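Local coordinates for member of s1p family of ribosomal proteins (Pyrococcus furiosus, PDB 5YH1), which probably acts as an exonuclease on nucleic acids, this piece of the longer protein being its DHH domain, which binds manganese, at residues I59-A64 with L109-K114; D65-T70 with I135-G140. One frame throughout, in Å; residues are numbered along the deposited sequence.

Interaction 1. Residues I59-A64 with L109-K114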
ATOM      1  N   ILE A  59      14.218 -10.714  14.727  1.00 26.33           N
ATOM      2  CA  ILE A  59      13.838 -10.004  13.513  1.00 27.96           C
ATOM      3  C   ILE A  59      15.104  -9.737  12.721  1.00 26.27           C
ATOM      4  O   ILE A  59      16.037  -9.109  13.231  1.00 25.51           O
ATOM      5  CB  ILE A  59      13.221  -8.624  13.783  1.00 29.27           C
ATOM      6  CG1 ILE A  59      12.065  -8.720  14.748  1.00 32.72           C
ATOM      7  CG2 ILE A  59      12.745  -7.996  12.476  1.00 29.52           C
ATOM      8  CD1 ILE A  59      11.587  -7.346  15.170  1.00 35.29           C
ATOM      9  N   LEU A  60      15.117 -10.200  11.478  1.00 25.75           N
ATOM     10  CA  LEU A  60      16.217  -9.925  10.560  1.00 25.60           C
ATOM     11  C   LEU A  60      15.739  -8.993   9.446  1.00 24.45           C
ATOM     12  O   LEU A  60      14.898  -9.364   8.631  1.00 24.81           O
ATOM     13  CB  LEU A  60      16.783 -11.235  10.000  1.00 26.19           C
ATOM     14  CG  LEU A  60      18.170 -11.152   9.359  1.00 27.44           C
ATOM     15  CD1 LEU A  60      18.792 -12.524   9.240  1.00 28.46           C
ATOM     16  CD2 LEU A  60      18.121 -10.498   7.987  1.00 28.54           C
ATOM     17  N   ARG A  61      16.281  -7.781   9.432  1.00 24.90           N
ATOM     18  CA  ARG A  61      16.036  -6.796   8.379  1.00 24.82           C
ATOM     19  C   ARG A  61      17.216  -6.785   7.432  1.00 24.68           C
ATOM     20  O   ARG A  61      18.364  -6.762   7.886  1.00 24.78           O
ATOM     21  CB  ARG A  61      15.916  -5.400   8.976  1.00 25.48           C
ATOM     22  CG  ARG A  61      14.579  -5.097   9.608  1.00 26.54           C
ATOM     23  CD  ARG A  61      13.702  -4.347   8.631  1.00 27.09           C
ATOM     24  NE  ARG A  61      12.325  -4.258   9.099  1.00 26.91           N
ATOM     25  CZ  ARG A  61      11.279  -4.099   8.296  1.00 27.94           C
ATOM     26  NH1 ARG A  61      11.445  -4.000   6.981  1.00 29.87           N
ATOM     27  NH2 ARG A  61      10.064  -4.026   8.808  1.00 27.86           N
ATOM     28  N   HIS A  62      16.940  -6.774   6.128  1.00 23.88           N
ATOM     29  CA  HIS A  62      17.987  -6.670   5.122  1.00 23.62           C
ATOM     30  C   HIS A  62      17.572  -5.813   3.939  1.00 24.22           C
ATOM     31  O   HIS A  62      16.400  -5.772   3.562  1.00 25.31           O
ATOM     32  CB  HIS A  62      18.425  -8.061   4.634  1.00 23.65           C
ATOM     33  CG  HIS A  62      17.371  -8.803   3.872  1.00 23.74           C
ATOM     34  ND1 HIS A  62      17.088  -8.543   2.549  1.00 23.48           N
ATOM     35  CD2 HIS A  62      16.541  -9.806   4.243  1.00 23.73           C
ATOM     36  CE1 HIS A  62      16.125  -9.345   2.139  1.00 23.83           C
ATOM     37  NE2 HIS A  62      15.778 -10.123   3.145  1.00 24.46           N
ATOM     38  N   HIS A  63      18.546  -5.148   3.339  1.00 24.10           N
ATOM     39  CA  HIS A  63      18.317  -4.401   2.115  1.00 24.80           C
ATOM     40  C   HIS A  63      17.796  -5.336   1.016  1.00 23.55           C
ATOM     41  O   HIS A  63      18.183  -6.506   0.958  1.00 22.02           O
ATOM     42  CB  HIS A  63      19.599  -3.708   1.674  1.00 25.97           C
ATOM     43  CG  HIS A  63      19.402  -2.750   0.551  1.00 27.86           C
ATOM     44  ND1 HIS A  63      19.964  -2.936  -0.693  1.00 29.90           N
ATOM     45  CD2 HIS A  63      18.679  -1.611   0.473  1.00 29.05           C
ATOM     46  CE1 HIS A  63      19.601  -1.946  -1.490  1.00 29.94           C
ATOM     47  NE2 HIS A  63      18.826  -1.125  -0.803  1.00 31.01           N
ATOM     48  N   ALA A  64      16.914  -4.813   0.164  1.00 23.21           N
ATOM     49  CA  ALA A  64      16.165  -5.623  -0.791  1.00 24.90           C
ATOM     50  C   ALA A  64      16.859  -5.742  -2.154  1.00 26.57           C
ATOM     51  O   ALA A  64      16.236  -5.520  -3.193  1.00 28.73           O
ATOM     52  CB  ALA A  64      14.757  -5.056  -0.973  1.00 24.76           C
ATOM     53  N   LEU A 109      12.016   4.762   9.311  1.00 26.19           N
ATOM     54  CA  LEU A 109      11.110   4.831  10.466  1.00 26.15           C
ATOM     55  C   LEU A 109       9.865   3.980  10.265  1.00 26.36           C
ATOM     56  O   LEU A 109       9.389   3.355  11.211  1.00 24.77           O
ATOM     57  CB  LEU A 109      10.725   6.272  10.812  1.00 26.06           C
ATOM     58  CG  LEU A 109      11.849   7.144  11.383  1.00 26.02           C
ATOM     59  CD1 LEU A 109      11.304   8.475  11.870  1.00 26.43           C
ATOM     60  CD2 LEU A 109      12.582   6.438  12.511  1.00 26.26           C
ATOM     61  N   GLU A 110       9.355   3.922   9.037  1.00 27.19           N
ATOM     62  CA  GLU A 110       8.193   3.084   8.763  1.00 29.01           C
ATOM     63  C   GLU A 110       8.496   1.615   9.071  1.00 27.05           C
ATOM     64  O   GLU A 110       7.640   0.907   9.599  1.00 25.28           O
ATOM     65  CB  GLU A 110       7.713   3.255   7.315  1.00 33.15           C
ATOM     66  CG  GLU A 110       6.463   2.440   7.007  1.00 39.08           C
ATOM     67  CD  GLU A 110       5.778   2.818   5.694  1.00 44.12           C
ATOM     68  OE1 GLU A 110       6.242   3.746   4.998  1.00 48.32           O
ATOM     69  OE2 GLU A 110       4.755   2.182   5.360  1.00 49.08           O
ATOM     70  N   ASP A 111       9.714   1.164   8.757  1.00 25.72           N
ATOM     71  CA  ASP A 111      10.129  -0.205   9.065  1.00 25.53           C
ATOM     72  C   ASP A 111      10.279  -0.447  10.562  1.00 24.79           C
ATOM     73  O   ASP A 111       9.738  -1.413  11.084  1.00 24.91           O
ATOM     74  CB  ASP A 111      11.452  -0.561   8.368  1.00 26.20           C
ATOM     75  CG  ASP A 111      11.314  -0.645   6.852  1.00 27.54           C
ATOM     76  OD1 ASP A 111      10.182  -0.597   6.342  1.00 27.67           O
ATOM     77  OD2 ASP A 111      12.348  -0.746   6.163  1.00 29.25           O
ATOM     78  N   VAL A 112      11.032   0.406  11.252  1.00 24.26           N
ATOM     79  CA  VAL A 112      11.281   0.166  12.671  1.00 24.26           C
ATOM     80  C   VAL A 112       9.995   0.318  13.499  1.00 23.79           C
ATOM     81  O   VAL A 112       9.768  -0.428  14.461  1.00 22.80           O
ATOM     82  CB  VAL A 112      12.414   1.052  13.221  1.00 24.06           C
ATOM     83  CG1 VAL A 112      11.978   2.507  13.355  1.00 24.01           C
ATOM     84  CG2 VAL A 112      12.894   0.501  14.548  1.00 24.43           C
ATOM     85  N   LEU A 113       9.133   1.247  13.111  1.00 24.05           N
ATOM     86  CA  LEU A 113       7.894   1.452  13.877  1.00 24.83           C
ATOM     87  C   LEU A 113       6.983   0.240  13.740  1.00 25.52           C
ATOM     88  O   LEU A 113       6.361  -0.197  14.703  1.00 25.14           O
ATOM     89  CB  LEU A 113       7.202   2.754  13.461  1.00 25.04           C
ATOM     90  CG  LEU A 113       7.992   4.003  13.900  1.00 24.70           C
ATOM     91  CD1 LEU A 113       7.408   5.254  13.276  1.00 25.63           C
ATOM     92  CD2 LEU A 113       8.035   4.131  15.415  1.00 24.93           C
ATOM     93  N   LYS A 114       6.941  -0.329  12.544  1.00 26.74           N
ATOM     94  CA  LYS A 114       6.218  -1.569  12.328  1.00 28.76           C
ATOM     95  C   LYS A 114       6.829  -2.709  13.179  1.00 27.41           C
ATOM     96  O   LYS A 114       6.113  -3.460  13.843  1.00 26.19           O
ATOM     97  CB  LYS A 114       6.222  -1.889  10.830  1.00 31.02           C
ATOM     98  CG  LYS A 114       5.486  -3.152  10.432  1.00 34.68           C
ATOM     99  CD  LYS A 114       6.443  -4.301  10.202  1.00 38.78           C
ATOM    100  CE  LYS A 114       5.715  -5.543   9.712  1.00 42.25           C
ATOM    101  NZ  LYS A 114       5.632  -5.571   8.226  1.00 44.90           N
TER
HETATM  102  O   HOH W   1       8.241  -4.467   6.516  1.00 44.87           O

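Interaction 2. Residues D65-T70 with I135-G140. With MN (manganese (II) ion), chain F.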
ATOM      1  N   ASP A  65      18.145  -6.082  -2.158  1.00 26.53           N
ATOM      2  CA  ASP A  65      18.836  -6.398  -3.404  1.00 25.84           C
ATOM      3  C   ASP A  65      19.550  -7.738  -3.285  1.00 25.35           C
ATOM      4  O   ASP A  65      19.443  -8.418  -2.254  1.00 25.36           O
ATOM      5  CB  ASP A  65      19.765  -5.256  -3.838  1.00 26.20           C
ATOM      6  CG  ASP A  65      20.934  -5.035  -2.898  1.00 27.90           C
ATOM      7  OD1 ASP A  65      21.078  -5.723  -1.863  1.00 30.15           O
ATOM      8  OD2 ASP A  65      21.715  -4.116  -3.189  1.00 29.95           O
ATOM      9  N   THR A  66      20.249  -8.133  -4.342  1.00 24.51           N
ATOM     10  CA  THR A  66      20.833  -9.459  -4.400  1.00 24.44           C
ATOM     11  C   THR A  66      21.735  -9.730  -3.196  1.00 22.59           C
ATOM     12  O   THR A  66      21.586 -10.755  -2.535  1.00 20.91           O
ATOM     13  CB  THR A  66      21.580  -9.692  -5.735  1.00 25.67           C
ATOM     14  OG1 THR A  66      20.619  -9.799  -6.796  1.00 27.82           O
ATOM     15  CG2 THR A  66      22.402 -10.977  -5.690  1.00 25.81           C
ATOM     16  N   ASP A  67      22.635  -8.798  -2.900  1.00 22.46           N
ATOM     17  CA  ASP A  67      23.578  -8.954  -1.777  1.00 23.67           C
ATOM     18  C   ASP A  67      22.822  -9.066  -0.450  1.00 23.64           C
ATOM     19  O   ASP A  67      23.097  -9.952   0.365  1.00 22.93           O
ATOM     20  CB  ASP A  67      24.561  -7.779  -1.764  1.00 24.25           C
ATOM     21  CG  ASP A  67      25.618  -7.885  -0.667  1.00 24.88           C
ATOM     22  OD1 ASP A  67      26.221  -8.965  -0.506  1.00 24.67           O
ATOM     23  OD2 ASP A  67      25.851  -6.864   0.027  1.00 24.92           O
ATOM     24  N   GLY A  68      21.840  -8.188  -0.255  1.00 23.82           N
ATOM     25  CA  GLY A  68      21.019  -8.210   0.960  1.00 23.05           C
ATOM     26  C   GLY A  68      20.168  -9.451   1.138  1.00 22.38           C
ATOM     27  O   GLY A  68      20.144 -10.028   2.224  1.00 22.39           O
ATOM     28  N   TYR A  69      19.461  -9.866   0.084  1.00 22.06           N
ATOM     29  CA  TYR A  69      18.668 -11.095   0.142  1.00 22.07           C
ATOM     30  C   TYR A  69      19.585 -12.275   0.423  1.00 21.85           C
ATOM     31  O   TYR A  69      19.297 -13.121   1.273  1.00 21.24           O
ATOM     32  CB  TYR A  69      17.886 -11.344  -1.166  1.00 22.26           C
ATOM     33  CG  TYR A  69      16.506 -10.719  -1.172  1.00 22.36           C
ATOM     34  CD1 TYR A  69      15.416 -11.393  -0.648  1.00 22.50           C
ATOM     35  CD2 TYR A  69      16.294  -9.458  -1.697  1.00 23.08           C
ATOM     36  CE1 TYR A  69      14.154 -10.813  -0.632  1.00 22.93           C
ATOM     37  CE2 TYR A  69      15.030  -8.876  -1.698  1.00 23.27           C
ATOM     38  CZ  TYR A  69      13.971  -9.556  -1.158  1.00 23.05           C
ATOM     39  OH  TYR A  69      12.718  -8.980  -1.152  1.00 23.56           O
ATOM     40  N   THR A  70      20.694 -12.339  -0.301  1.00 22.05           N
ATOM     41  CA  THR A  70      21.625 -13.457  -0.119  1.00 23.14           C
ATOM     42  C   THR A  70      22.109 -13.525   1.333  1.00 22.46           C
ATOM     43  O   THR A  70      22.110 -14.590   1.950  1.00 22.16           O
ATOM     44  CB  THR A  70      22.805 -13.356  -1.097  1.00 22.86           C
ATOM     45  OG1 THR A  70      22.294 -13.272  -2.426  1.00 22.71           O
ATOM     46  CG2 THR A  70      23.697 -14.576  -0.993  1.00 23.62           C
ATOM     47  N   ILE A 135      20.301  -6.444  11.626  1.00 24.32           N
ATOM     48  CA  ILE A 135      20.172  -5.640  10.414  1.00 25.45           C
ATOM     49  C   ILE A 135      21.353  -5.957   9.513  1.00 24.89           C
ATOM     50  O   ILE A 135      22.499  -5.960   9.980  1.00 23.11           O
ATOM     51  CB  ILE A 135      20.233  -4.129  10.679  1.00 26.70           C
ATOM     52  CG1 ILE A 135      19.507  -3.750  11.964  1.00 29.74           C
ATOM     53  CG2 ILE A 135      19.684  -3.367   9.471  1.00 26.61           C
ATOM     54  CD1 ILE A 135      18.005  -3.925  11.892  1.00 31.31           C
ATOM     55  N   VAL A 136      21.078  -6.175   8.227  1.00 24.31           N
ATOM     56  CA  VAL A 136      22.070  -6.733   7.302  1.00 24.46           C
ATOM     57  C   VAL A 136      22.041  -5.985   5.978  1.00 25.19           C
ATOM     58  O   VAL A 136      20.966  -5.757   5.404  1.00 24.71           O
ATOM     59  CB  VAL A 136      21.785  -8.221   7.049  1.00 25.89           C
ATOM     60  CG1 VAL A 136      22.803  -8.821   6.090  1.00 27.10           C
ATOM     61  CG2 VAL A 136      21.763  -8.984   8.366  1.00 26.22           C
ATOM     62  N   ASP A 137      23.226  -5.615   5.499  1.00 25.37           N
ATOM     63  CA  ASP A 137      23.404  -4.776   4.303  1.00 26.33           C
ATOM     64  C   ASP A 137      22.815  -3.362   4.443  1.00 26.60           C
ATOM     65  O   ASP A 137      22.783  -2.579   3.492  1.00 27.25           O
ATOM     66  CB  ASP A 137      22.873  -5.480   3.046  1.00 27.02           C
ATOM     67  CG  ASP A 137      23.433  -4.881   1.768  1.00 27.96           C
ATOM     68  OD1 ASP A 137      24.659  -4.596   1.726  1.00 28.75           O
ATOM     69  OD2 ASP A 137      22.651  -4.667   0.819  1.00 27.48           O
ATOM     70  N   ASN A 138      22.383  -3.048   5.656  1.00 27.27           N
ATOM     71  CA  ASN A 138      21.900  -1.741   6.053  1.00 27.18           C
ATOM     72  C   ASN A 138      22.345  -1.643   7.503  1.00 26.49           C
ATOM     73  O   ASN A 138      22.796  -2.642   8.068  1.00 25.23           O
ATOM     74  CB  ASN A 138      20.363  -1.682   6.016  1.00 27.28           C
ATOM     75  CG  ASN A 138      19.803  -1.203   4.691  1.00 28.47           C
ATOM     76  OD1 ASN A 138      20.535  -0.877   3.761  1.00 29.57           O
ATOM     77  ND2 ASN A 138      18.470  -1.168   4.598  1.00 28.64           N
ATOM     78  N   GLY A 139      22.190  -0.465   8.107  1.00 26.03           N
ATOM     79  CA  GLY A 139      22.293  -0.345   9.558  1.00 26.83           C
ATOM     80  C   GLY A 139      23.577   0.249  10.105  1.00 26.58           C
ATOM     81  O   GLY A 139      23.625   0.665  11.263  1.00 27.51           O
ATOM     82  N   GLY A 140      24.620   0.293   9.287  1.00 26.73           N
ATOM     83  CA  GLY A 140      25.941   0.706   9.754  1.00 27.38           C
ATOM     84  C   GLY A 140      26.266   2.182   9.609  1.00 27.62           C
ATOM     85  O   GLY A 140      27.439   2.550   9.650  1.00 27.56           O
TER
HETATM   86 MN    MN F 805      25.590  -4.806  -0.381  1.00 42.69          MN
HETATM   87  O   HOH W   2      23.704  -4.740  -1.446  1.00 30.46           O
HETATM   88  O   HOH W   3      25.654  -2.724  -1.164  1.00 34.42           O

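Interaction 1. Residues I59-A64 with L109-K114
Arg61, on strand 58-63 of the parallel sheet, lays its guanidinium flat against Asp111 on the first turn of helix 109-126. This helix is the crossover between parallel strands 97-102 and 132-136, and strand 58-63 lies between those two in the sheet. The two flat groups are stacked, their planes only 8° apart. Asp111 CB sits over the middle of the guanidinium, 3.5 Å from Arg61 CZ, and the carboxylate follows on the same face, with Asp111 CG 3.4 Å from Arg61 NH1. The salt bridge from Arg61 NH1 to Asp111 OD2, at 3.5 Å, is therefore one of charge alone: the oxygen stands well out of the guanidinium plane and no N-H is aimed at it. The Arg61 chain starts toward the helix, bends at chi2 and then runs extended (chi3 169°) to the aspartate. Arg61 NE forms a salt bridge with Asp115 OD2, one turn along the same helix, while Asp111 OD2 is hydrogen-bonded to Ser102 OG on strand 97-102.

This stacked face is the close part of the contact. The edge toward Lys114 is looser: Lys114 CD lies near the guanidinium plane, 3.9 Å from Arg61 NH2, and the positive ends stay apart, Arg61 NH2 and Lys114 NZ being 4.7 Å from each other. Water 1 bridges the two from one side, accepting a hydrogen bond of 3.0 Å from Arg61 NH2 and a weak one of 3.3 Å from Lys114 NZ. Lys114 also touches Met270 of the second subunit, on which Leu109, Glu110 and Leu113 pack too.

A buried arginine is thus balanced by two aspartates of one helix, which probably keeps it charged and ties strand to helix through electrostatics.

Interaction 2. Residues D65-T70 with I135-G140
The manganese site of the DHH domain is built here from the first turn of helix 66-86 and the loop that follows strand 132-136. Asp67 and Asp137 reach the ion from the two sides of this contact with one oxygen each: Asp67 OD2 binds manganese at 2.1 Å and Asp137 OD1 at 2.3 Å. Their carboxylate planes stand 84° apart, and the metal holds these two negative oxygens 3.1 Å from each other. With CG anti to the backbone N (chi1 -178°), Asp67 swings its carboxylate to the ion. Waters 2 and 3 are further ligands, and His163 and Asp229 complete the site. Asp67 OD1, turned from the ion, is held by Gly200 N and Thr198 OG1, second-shell bonds that fix the carboxylate's rotation.

Asp65 is the N-cap of the helix: its OD1 accepts from Gly68 N at 3.0 Å. The same OD1 lies 3.3 Å from Asp137 OD2, two acceptors close together. Metal-bound water 2 lies 2.5 Å from Asp137 OD2 and 2.7 Å from Asp65 OD2; which of them takes a proton from the water is not certain.

Strand 132-136 lies in the sheet between strands 58-63 and 158-161, while helix 66-86 starts directly after strand 58-63, with helices 221-229 and 250-267 packed against its first turn.

Overall arrangement
Strand 58-63 leads from interaction 1 straight into interaction 2: one contact rests on the strand, the other on the helix that follows it. Helix 109-126 and strand 132-136 are likewise consecutive, and the two strands are sheet neighbours, joined by backbone hydrogen bonds, Val136 N to Arg61 O among them. Interaction 1 is partly buried, beside the interface with the second subunit; interaction 2 is buried near the centre of the chain, and no other chain touches it. Their chemistry differs accordingly. In 59-64 with 109-114 acidic groups offset an arginine, whereas in 65-70 with 135-140 acids crowd together and manganese supplies the positive charge.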